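Local coordinates for protein PKS (Streptomyces albus, PDB 4OQJ) that probably acts as a ketosynthase that extends polyketide chains carried on acyl carrier proteins during oxazolomycin biosynthesis in an "AT-less" polyketide synthase, at residues A[40-45]-A[390-395]; A[365-370]-A[394-399]; A[599-604]-A[650-655]; A[620-625]-A[638-643]. All coordinates share one frame; numbering follows the deposited sequence.

Interaction 1 of 4, residues A[40-45]-A[390-395]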
# COMPACT_ATOMS: atom_id res chain seq x y z
N THR A 40 16.50 -8.86 23.70
CA THR A 40 16.80 -7.73 24.56
C THR A 40 15.56 -6.83 24.71
O THR A 40 15.41 -6.12 25.71
CB THR A 40 18.01 -6.90 24.04
OG1 THR A 40 17.86 -6.59 22.65
CG2 THR A 40 19.30 -7.68 24.22
N PHE A 41 14.66 -6.86 23.73
CA PHE A 41 13.42 -6.09 23.83
C PHE A 41 12.53 -6.72 24.91
O PHE A 41 11.91 -6.02 25.70
CB PHE A 41 12.70 -6.05 22.47
CG PHE A 41 11.48 -5.15 22.43
CD1 PHE A 41 11.45 -3.93 23.11
CD2 PHE A 41 10.37 -5.51 21.68
CE1 PHE A 41 10.33 -3.10 23.05
CE2 PHE A 41 9.25 -4.67 21.60
CZ PHE A 41 9.23 -3.46 22.30
N TRP A 42 12.49 -8.05 24.94
CA TRP A 42 11.71 -8.73 25.95
C TRP A 42 12.26 -8.41 27.33
O TRP A 42 11.51 -8.37 28.30
CB TRP A 42 11.70 -10.23 25.73
CG TRP A 42 10.96 -10.93 26.81
CD1 TRP A 42 11.46 -11.83 27.69
CD2 TRP A 42 9.58 -10.75 27.14
NE1 TRP A 42 10.47 -12.24 28.55
CE2 TRP A 42 9.30 -11.60 28.23
CE3 TRP A 42 8.54 -9.97 26.61
CZ2 TRP A 42 8.04 -11.68 28.82
CZ3 TRP A 42 7.29 -10.06 27.18
CH2 TRP A 42 7.04 -10.91 28.29
N LYS A 43 13.57 -8.19 27.41
CA LYS A 43 14.17 -7.84 28.69
C LYS A 43 13.74 -6.44 29.13
O LYS A 43 13.42 -6.24 30.29
CB LYS A 43 15.69 -7.95 28.63
CG LYS A 43 16.19 -9.38 28.55
N VAL A 44 13.71 -5.49 28.20
CA VAL A 44 13.21 -4.15 28.49
C VAL A 44 11.78 -4.24 29.02
O VAL A 44 11.43 -3.56 29.98
CB VAL A 44 13.25 -3.23 27.23
CG1 VAL A 44 12.43 -1.95 27.44
CG2 VAL A 44 14.70 -2.86 26.89
N LEU A 45 10.97 -5.07 28.38
CA LEU A 45 9.54 -5.14 28.66
C LEU A 45 9.24 -5.84 29.99
O LEU A 45 8.51 -5.32 30.83
CB LEU A 45 8.82 -5.89 27.53
CG LEU A 45 8.78 -5.19 26.18
CD1 LEU A 45 8.31 -6.17 25.11
CD2 LEU A 45 7.86 -3.99 26.25
N HIS A 390 5.46 -15.73 25.48
CA HIS A 390 5.94 -15.99 26.83
C HIS A 390 4.81 -16.24 27.84
O HIS A 390 5.08 -16.56 29.00
CB HIS A 390 6.80 -14.82 27.34
CG HIS A 390 8.19 -14.79 26.79
ND1 HIS A 390 8.56 -13.97 25.75
CD2 HIS A 390 9.30 -15.48 27.14
CE1 HIS A 390 9.84 -14.16 25.47
NE2 HIS A 390 10.31 -15.07 26.31
N ARG A 391 3.55 -16.08 27.42
CA ARG A 391 2.39 -16.15 28.32
C ARG A 391 2.64 -15.34 29.58
O ARG A 391 2.44 -15.80 30.72
CB ARG A 391 2.05 -17.61 28.65
CG ARG A 391 1.28 -18.31 27.51
CD ARG A 391 1.94 -19.61 27.03
NE ARG A 391 1.55 -20.77 27.84
CZ ARG A 391 0.61 -21.66 27.51
NH1 ARG A 391 -0.07 -21.55 26.37
NH2 ARG A 391 0.35 -22.67 28.33
N THR A 392 3.08 -14.12 29.35
CA THR A 392 3.49 -13.22 30.41
C THR A 392 3.01 -11.79 30.13
O THR A 392 3.29 -11.23 29.06
CB THR A 392 5.02 -13.24 30.54
OG1 THR A 392 5.45 -14.58 30.85
CG2 THR A 392 5.48 -12.28 31.62
N LEU A 393 2.29 -11.22 31.08
CA LEU A 393 1.93 -9.81 31.01
C LEU A 393 3.10 -9.00 31.51
O LEU A 393 3.84 -9.47 32.38
CB LEU A 393 0.68 -9.52 31.85
CG LEU A 393 -0.65 -10.14 31.44
CD1 LEU A 393 -1.72 -9.88 32.51
CD2 LEU A 393 -1.12 -9.62 30.10
N VAL A 394 3.26 -7.78 30.99
CA VAL A 394 4.32 -6.87 31.44
C VAL A 394 3.75 -5.48 31.76
O VAL A 394 2.64 -5.15 31.33
CB VAL A 394 5.44 -6.72 30.38
CG1 VAL A 394 6.05 -8.08 30.02
CG2 VAL A 394 4.91 -6.00 29.13
N PRO A 395 4.50 -4.68 32.53
CA PRO A 395 4.00 -3.38 32.98
C PRO A 395 3.86 -2.35 31.86
O PRO A 395 4.63 -2.37 30.89
CB PRO A 395 5.06 -2.90 33.97
CG PRO A 395 5.80 -4.11 34.38
CD PRO A 395 5.78 -5.01 33.18
O HOH W 1 7.41 -2.77 30.71
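Trp42 of helix 38-46 meets His390 face to face, the five-membered part of the indole and the imidazole nearly parallel at 2° with centroids 3.7 Å apart. CG of Trp42 stands anti to its backbone N (chi1 177°), and the two side chains lie alongside, pointing opposite ways. His390 ND1 lies over the indole face, 3.5 Å from Trp42 CE2, while its N-H goes to Leu386 O, one turn back along helix 376-390. The six-membered part of the indole reaches further: Trp42 CH2 touches Val394 CG1 at 3.5 Å, and Thr392 CB sits at the ring edge. Thr392 OG1 turns back to His390 O (2.7 Å), next to Arg391, whose positive phi ends that helix in a Schellman motif. A turn later, Leu45 O comes 3.4 Å from Val394 CB and faces Pro395 CD. Water 1 donates to both Leu45 O (2.8 Å) and Pro395 O. In this thiolase-type ketosynthase the contact ties an early helix to the exit of a later one. With no hydrogen bond between the segments, cohesion rests on stacking and apolar contact, and one water supplies the polar link; the ND1 to Leu386 O bond helps set the ring's rotation.

Interaction 2 of 4, residues A[365-370]-A[394-399]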
# COMPACT_ATOMS: atom_id res chain seq x y z
N VAL A 365 3.52 0.49 24.93
CA VAL A 365 4.98 0.41 24.81
C VAL A 365 5.60 1.80 24.61
O VAL A 365 6.80 1.98 24.76
CB VAL A 365 5.40 -0.51 23.66
CG1 VAL A 365 5.16 0.15 22.27
CG2 VAL A 365 6.84 -0.94 23.82
N LYS A 366 4.78 2.79 24.27
CA LYS A 366 5.31 4.15 24.19
C LYS A 366 5.83 4.60 25.57
O LYS A 366 6.68 5.49 25.63
CB LYS A 366 4.26 5.11 23.66
CG LYS A 366 3.91 4.83 22.18
CD LYS A 366 3.04 5.90 21.57
CE LYS A 366 2.78 5.61 20.09
NZ LYS A 366 2.15 4.28 19.91
N THR A 367 5.38 3.96 26.65
CA THR A 367 5.87 4.31 27.99
C THR A 367 7.29 3.76 28.23
O THR A 367 8.01 4.28 29.08
CB THR A 367 4.94 3.78 29.12
OG1 THR A 367 5.00 2.34 29.18
CG2 THR A 367 3.51 4.24 28.91
N ASN A 368 7.67 2.73 27.48
CA ASN A 368 9.03 2.20 27.54
C ASN A 368 9.97 2.97 26.61
O ASN A 368 11.01 3.46 27.03
CB ASN A 368 9.09 0.70 27.15
CG ASN A 368 8.19 -0.18 27.99
OD1 ASN A 368 6.99 -0.32 27.73
ND2 ASN A 368 8.79 -0.82 28.99
N VAL A 369 9.60 3.05 25.32
CA VAL A 369 10.55 3.47 24.29
C VAL A 369 10.16 4.75 23.56
O VAL A 369 10.85 5.16 22.62
CB VAL A 369 10.74 2.35 23.22
CG1 VAL A 369 11.28 1.08 23.85
CG2 VAL A 369 9.43 2.07 22.45
N GLY A 370 9.07 5.38 23.99
CA GLY A 370 8.52 6.53 23.30
C GLY A 370 7.74 6.18 22.04
O GLY A 370 7.43 5.02 21.77
N VAL A 394 3.26 -7.78 30.99
CA VAL A 394 4.32 -6.87 31.44
C VAL A 394 3.75 -5.48 31.76
O VAL A 394 2.64 -5.15 31.33
CB VAL A 394 5.44 -6.72 30.38
CG1 VAL A 394 6.05 -8.08 30.02
CG2 VAL A 394 4.91 -6.00 29.13
N PRO A 395 4.50 -4.68 32.53
CA PRO A 395 4.00 -3.38 32.98
C PRO A 395 3.86 -2.35 31.86
O PRO A 395 4.63 -2.37 30.89
CB PRO A 395 5.06 -2.90 33.97
CG PRO A 395 5.80 -4.11 34.38
CD PRO A 395 5.78 -5.01 33.18
N SER A 396 2.87 -1.49 32.01
CA SER A 396 2.80 -0.21 31.34
C SER A 396 3.39 0.79 32.33
O SER A 396 2.98 0.81 33.49
CB SER A 396 1.36 0.12 30.95
OG SER A 396 1.31 1.20 30.03
N LEU A 397 4.35 1.60 31.91
CA LEU A 397 5.16 2.37 32.86
C LEU A 397 4.60 3.77 33.14
O LEU A 397 3.72 4.26 32.44
CB LEU A 397 6.59 2.49 32.33
CG LEU A 397 7.28 1.14 32.04
CD1 LEU A 397 8.73 1.33 31.62
CD2 LEU A 397 7.19 0.18 33.22
N CYS A 398 5.12 4.38 34.21
CA CYS A 398 4.76 5.74 34.61
C CYS A 398 3.27 5.87 34.92
O CYS A 398 2.69 6.95 34.75
CB CYS A 398 5.17 6.75 33.52
SG CYS A 398 6.94 6.73 33.11
N PHE A 399 2.66 4.78 35.37
CA PHE A 399 1.26 4.79 35.79
C PHE A 399 1.14 4.73 37.31
O PHE A 399 1.45 3.71 37.92
CB PHE A 399 0.48 3.63 35.19
CG PHE A 399 -0.98 3.67 35.51
CD1 PHE A 399 -1.82 4.53 34.83
CD2 PHE A 399 -1.51 2.88 36.51
CE1 PHE A 399 -3.17 4.58 35.12
CE2 PHE A 399 -2.85 2.93 36.81
CZ PHE A 399 -3.68 3.78 36.13
O HOH W 1 7.41 -2.77 30.71
O HOH W 2 4.81 -1.47 28.27
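Thr367 and Leu397 bring their CA atoms to 5.3 Å where the short helix 366-369 meets the irregular loop that follows strand 392-393. The helix carries Lys-Thr-Asn-Val of the KTNxGH signature of thiolase-fold ketosynthases, and Gly370, with positive phi, follows it. Thr367 carries the contact. Its OG1 lies between the backbone N and the carbonyl carbon (chi1 68°) and accepts the N-H of Leu397 at 2.9 Å, a fairly straight bond of 164°. The same hydroxyl is bonded to Ser364 O, so a buried polar atom is held by Leu397 N from the loop and by Ser364 O just before the helix. On its other branch, Thr367 CG2 rests 3.5 Å from Leu397 O and near Ser396 OG, which is itself bonded to Ser364 N. Asn368 works through solvent: water 1 joins its ND2 to Pro395 O; a link from OD1 through water 2 to that same carbonyl is doubtful, being implausibly short. ND2 is also bonded to Arg49 O, which helps fix the turn of the amide. The Leu397 side chain crosses that of Asn368 at about a right angle, its CD1 methyl 3.4 Å from Asn368 ND2.

Interaction 3 of 4, residues A[599-604]-A[650-655]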
# COMPACT_ATOMS: atom_id res chain seq x y z
N ALA A 599 33.61 -50.33 -4.11
CA ALA A 599 32.16 -50.17 -3.94
C ALA A 599 31.79 -49.11 -2.91
O ALA A 599 30.99 -48.22 -3.20
CB ALA A 599 31.53 -51.50 -3.56
N VAL A 600 32.37 -49.19 -1.72
CA VAL A 600 32.09 -48.21 -0.67
C VAL A 600 32.44 -46.80 -1.12
O VAL A 600 31.68 -45.87 -0.89
CB VAL A 600 32.86 -48.53 0.61
CG1 VAL A 600 32.57 -47.48 1.70
CG2 VAL A 600 32.48 -49.90 1.12
N GLN A 601 33.58 -46.64 -1.79
CA GLN A 601 34.02 -45.33 -2.22
C GLN A 601 33.16 -44.80 -3.36
O GLN A 601 32.81 -43.63 -3.38
CB GLN A 601 35.50 -45.35 -2.63
CG GLN A 601 36.46 -45.46 -1.45
CD GLN A 601 37.92 -45.47 -1.87
OE1 GLN A 601 38.58 -44.43 -1.87
NE2 GLN A 601 38.43 -46.64 -2.21
N TYR A 602 32.82 -45.68 -4.32
CA TYR A 602 31.98 -45.30 -5.45
C TYR A 602 30.61 -44.86 -4.96
O TYR A 602 30.09 -43.83 -5.38
CB TYR A 602 31.84 -46.46 -6.45
CG TYR A 602 30.94 -46.12 -7.62
CD1 TYR A 602 31.43 -45.43 -8.72
CD2 TYR A 602 29.60 -46.49 -7.62
CE1 TYR A 602 30.61 -45.11 -9.80
CE2 TYR A 602 28.78 -46.18 -8.69
CZ TYR A 602 29.29 -45.49 -9.78
OH TYR A 602 28.47 -45.17 -10.84
N ALA A 603 30.02 -45.65 -4.07
CA ALA A 603 28.70 -45.32 -3.54
C ALA A 603 28.73 -43.99 -2.77
O ALA A 603 27.79 -43.21 -2.86
CB ALA A 603 28.22 -46.43 -2.65
N THR A 604 29.81 -43.74 -2.02
CA THR A 604 29.94 -42.47 -1.30
C THR A 604 30.00 -41.31 -2.30
O THR A 604 29.31 -40.30 -2.14
CB THR A 604 31.19 -42.45 -0.39
OG1 THR A 604 31.11 -43.48 0.60
CG2 THR A 604 31.33 -41.11 0.32
N ALA A 650 39.94 -37.90 0.91
CA ALA A 650 39.75 -39.34 0.74
C ALA A 650 38.29 -39.74 0.95
O ALA A 650 37.60 -39.17 1.78
CB ALA A 650 40.65 -40.11 1.70
N LEU A 651 37.85 -40.72 0.17
CA LEU A 651 36.48 -41.23 0.25
C LEU A 651 36.34 -42.34 1.31
O LEU A 651 35.23 -42.83 1.56
CB LEU A 651 36.04 -41.75 -1.11
CG LEU A 651 35.81 -40.65 -2.16
CD1 LEU A 651 35.72 -41.24 -3.55
CD2 LEU A 651 34.55 -39.86 -1.84
N LEU A 652 37.46 -42.71 1.92
CA LEU A 652 37.48 -43.72 2.98
C LEU A 652 38.01 -43.16 4.28
O LEU A 652 38.95 -42.36 4.28
CB LEU A 652 38.37 -44.89 2.58
CG LEU A 652 37.82 -45.91 1.60
CD1 LEU A 652 38.79 -47.05 1.52
CD2 LEU A 652 36.44 -46.40 1.99
N PRO A 653 37.43 -43.59 5.42
CA PRO A 653 38.00 -43.14 6.69
C PRO A 653 39.42 -43.66 6.86
O PRO A 653 39.74 -44.76 6.40
CB PRO A 653 37.06 -43.75 7.74
CG PRO A 653 35.87 -44.24 6.99
CD PRO A 653 36.34 -44.56 5.62
N ALA A 654 40.27 -42.86 7.51
CA ALA A 654 41.60 -43.34 7.88
C ALA A 654 41.44 -44.36 9.00
O ALA A 654 40.42 -44.37 9.70
CB ALA A 654 42.48 -42.18 8.32
N ALA A 655 42.44 -45.21 9.18
CA ALA A 655 42.40 -46.17 10.27
C ALA A 655 42.18 -45.43 11.59
O ALA A 655 42.69 -44.32 11.78
CB ALA A 655 43.69 -46.99 10.33
O HOH W 3 32.90 -43.72 2.67
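Gln601 and Leu652 cross at about a right angle, the glutamine running out from helix 594-610 past the branch point of the leucine. Gln601 CG lies 3.4 Å from Leu652 CG, and the chain is extended beyond CG (chi2 -179°), which brings CD against the same leucine carbon at 3.5 Å. The amide is therefore covered by aliphatic surface, with Leu652 CD1 on NE2 and Leu651 CB near OE1. Its polar ends are nonetheless satisfied: OE1 is bonded to Val551 N and NE2 to Ala597 O, one turn back in the helix, and together these bonds hold the group in its rotation. Leu651 crosses Gln601 obliquely, its CB 3.7 Å from Gln601 CG. The contact belongs to a small alpha/beta lobe remote from the large mixed sheet; there the helix packs on the chain leaving strand 648-650, whose Leu651 shares a backbone hydrogen bond with Glu549 of strand 547-549. Val600 meets Leu652 more lightly, CG1 to CD2 at 4.0 Å and again at about a right angle. Thr604 and Leu651 meet through their methyls, CG2 and CD2 4.1 Å apart. Thr604 OG1 turns to Val600 O (2.9 Å), which Thr604 N reaches from the opposite face of the carbonyl plane. Water 3 donates both to Thr604 OG1 and to Leu651 O, each at 2.7 Å.

Interaction 4 of 4, residues A[620-625]-A[638-643]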
# COMPACT_ATOMS: atom_id res chain seq x y z
N ALA A 620 43.42 -42.49 -9.25
CA ALA A 620 44.76 -42.46 -9.84
C ALA A 620 45.38 -43.84 -10.07
O ALA A 620 46.25 -43.99 -10.92
CB ALA A 620 45.67 -41.63 -8.95
N ASP A 621 44.91 -44.85 -9.33
CA ASP A 621 45.47 -46.19 -9.39
C ASP A 621 44.38 -47.25 -9.59
O ASP A 621 43.76 -47.71 -8.63
CB ASP A 621 46.25 -46.49 -8.10
CG ASP A 621 46.82 -47.90 -8.07
OD1 ASP A 621 47.01 -48.50 -9.16
OD2 ASP A 621 47.09 -48.41 -6.97
N ARG A 622 44.16 -47.64 -10.85
CA ARG A 622 43.03 -48.49 -11.21
C ARG A 622 43.44 -49.91 -11.61
O ARG A 622 42.66 -50.65 -12.21
CB ARG A 622 42.25 -47.85 -12.37
CG ARG A 622 42.01 -46.35 -12.19
CD ARG A 622 41.07 -45.81 -13.26
NE ARG A 622 40.92 -44.36 -13.17
CZ ARG A 622 40.06 -43.65 -13.89
NH1 ARG A 622 39.26 -44.26 -14.75
NH2 ARG A 622 39.99 -42.34 -13.75
N THR A 623 44.67 -50.29 -11.28
CA THR A 623 45.25 -51.54 -11.77
C THR A 623 44.47 -52.77 -11.30
O THR A 623 43.94 -53.53 -12.11
CB THR A 623 46.72 -51.69 -11.34
OG1 THR A 623 46.80 -51.66 -9.91
CG2 THR A 623 47.56 -50.57 -11.92
N GLU A 624 44.40 -52.96 -9.98
CA GLU A 624 43.75 -54.13 -9.40
C GLU A 624 42.23 -54.02 -9.31
O GLU A 624 41.61 -54.61 -8.42
CB GLU A 624 44.32 -54.39 -8.00
N LEU A 625 41.62 -53.26 -10.23
CA LEU A 625 40.16 -53.12 -10.27
C LEU A 625 39.57 -53.92 -11.42
O LEU A 625 40.15 -53.97 -12.51
CB LEU A 625 39.76 -51.65 -10.43
CG LEU A 625 39.98 -50.68 -9.26
CD1 LEU A 625 39.51 -49.29 -9.65
CD2 LEU A 625 39.27 -51.15 -8.00
N ALA A 638 35.68 -40.17 -14.03
CA ALA A 638 36.69 -39.98 -13.00
C ALA A 638 38.01 -39.59 -13.63
O ALA A 638 38.45 -40.19 -14.60
CB ALA A 638 36.85 -41.24 -12.16
N GLN A 639 38.66 -38.58 -13.07
CA GLN A 639 39.96 -38.15 -13.56
C GLN A 639 41.07 -39.11 -13.10
O GLN A 639 40.90 -39.84 -12.12
CB GLN A 639 40.23 -36.72 -13.09
CG GLN A 639 39.17 -35.72 -13.60
CD GLN A 639 39.31 -34.34 -12.99
OE1 GLN A 639 40.28 -34.04 -12.30
NE2 GLN A 639 38.31 -33.48 -13.24
N HIS A 640 42.19 -39.12 -13.81
CA HIS A 640 43.34 -39.93 -13.43
C HIS A 640 44.31 -39.14 -12.55
O HIS A 640 45.18 -39.72 -11.89
CB HIS A 640 44.05 -40.47 -14.67
CG HIS A 640 43.23 -41.47 -15.42
ND1 HIS A 640 42.32 -41.11 -16.39
CD2 HIS A 640 43.15 -42.82 -15.31
CE1 HIS A 640 41.73 -42.20 -16.86
NE2 HIS A 640 42.22 -43.25 -16.23
N THR A 641 44.15 -37.82 -12.54
CA THR A 641 44.88 -36.96 -11.62
C THR A 641 44.28 -35.54 -11.58
O THR A 641 43.42 -35.21 -12.39
CB THR A 641 46.38 -36.88 -11.99
OG1 THR A 641 46.92 -35.64 -11.51
CG2 THR A 641 46.59 -36.98 -13.50
N ALA A 642 44.74 -34.73 -10.62
CA ALA A 642 44.30 -33.35 -10.49
C ALA A 642 45.50 -32.39 -10.52
O ALA A 642 46.56 -32.71 -9.98
CB ALA A 642 43.50 -33.16 -9.20
N GLY A 643 45.31 -31.24 -11.15
CA GLY A 643 46.34 -30.22 -11.25
C GLY A 643 46.03 -28.99 -10.41
O GLY A 643 46.76 -28.66 -9.48
O HOH W 4 48.03 -41.53 -11.97
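Arg622 lays its guanidinium flat on the imidazole of His640, the planes 12° apart and the centres separated by 3.6 Å. His640 NE2 lies over the middle of the group, 3.2 Å from Arg622 CZ. Although the nitrogens on the two sides are near each other, they form no hydrogen bond; the meeting is one of faces. The hydrogen bonds leave from the edge instead. Arg622 NH2 donates to Ala638 O at 2.8 Å with an angle of 149°, the acceptor being almost in the guanidinium plane while the donor stands well above the plane of that carbonyl. A second, weak bond from the same NH2 goes to Gln639 O at 3.1 Å. NE is bonded to Ala619 O, so carbonyls of both loops, Ala619 O and Ala638 O, help hold the guanidinium flat against the ring. In the arginine chain chi2 of -172° sets CD anti, and the chain stays extended to NE, crossing the histidine side chain at about a right angle. Lying against an arginine probably disfavours a protonated His640.

The other end is much looser. Ala620 only approaches His640 O, through a CA-H...O contact of 3.4 Å with CB close by, and water 4 bridges Ala620 O (3.2 Å) and, weakly, His640 O; both residues lie at the surface, His640 also touching a crystal neighbour. The two loops lie before and after helix 627-635, whose Leu630 and Leu633 touch Arg622. Leu633 also packs on Ala638, and backbone bonds from Gln639 to Val617 and Ala619 join the second loop to strand 617-618 and the residue after it.

From the N terminus, interaction 1 opens on helix 38-46 and closes some 345 residues later at the end of helix 376-390. Interaction 2 opens inside that loop, on helix 366-369, and ends just beyond it, so the two cross and share Val394, Pro395 and water 1. They also touch, Phe41 CZ lying 3.8 Å from Val365 CG2, and join early and late parts of the ketosynthase. Further along, interaction 3 closes a loop from helix 594-610 to the exit of strand 648-650, and interaction 4, spanning helix 627-635, nests within it. Those two have centres about 15 Å apart without touching; interactions 1 and 3 have centres about 53 Å apart.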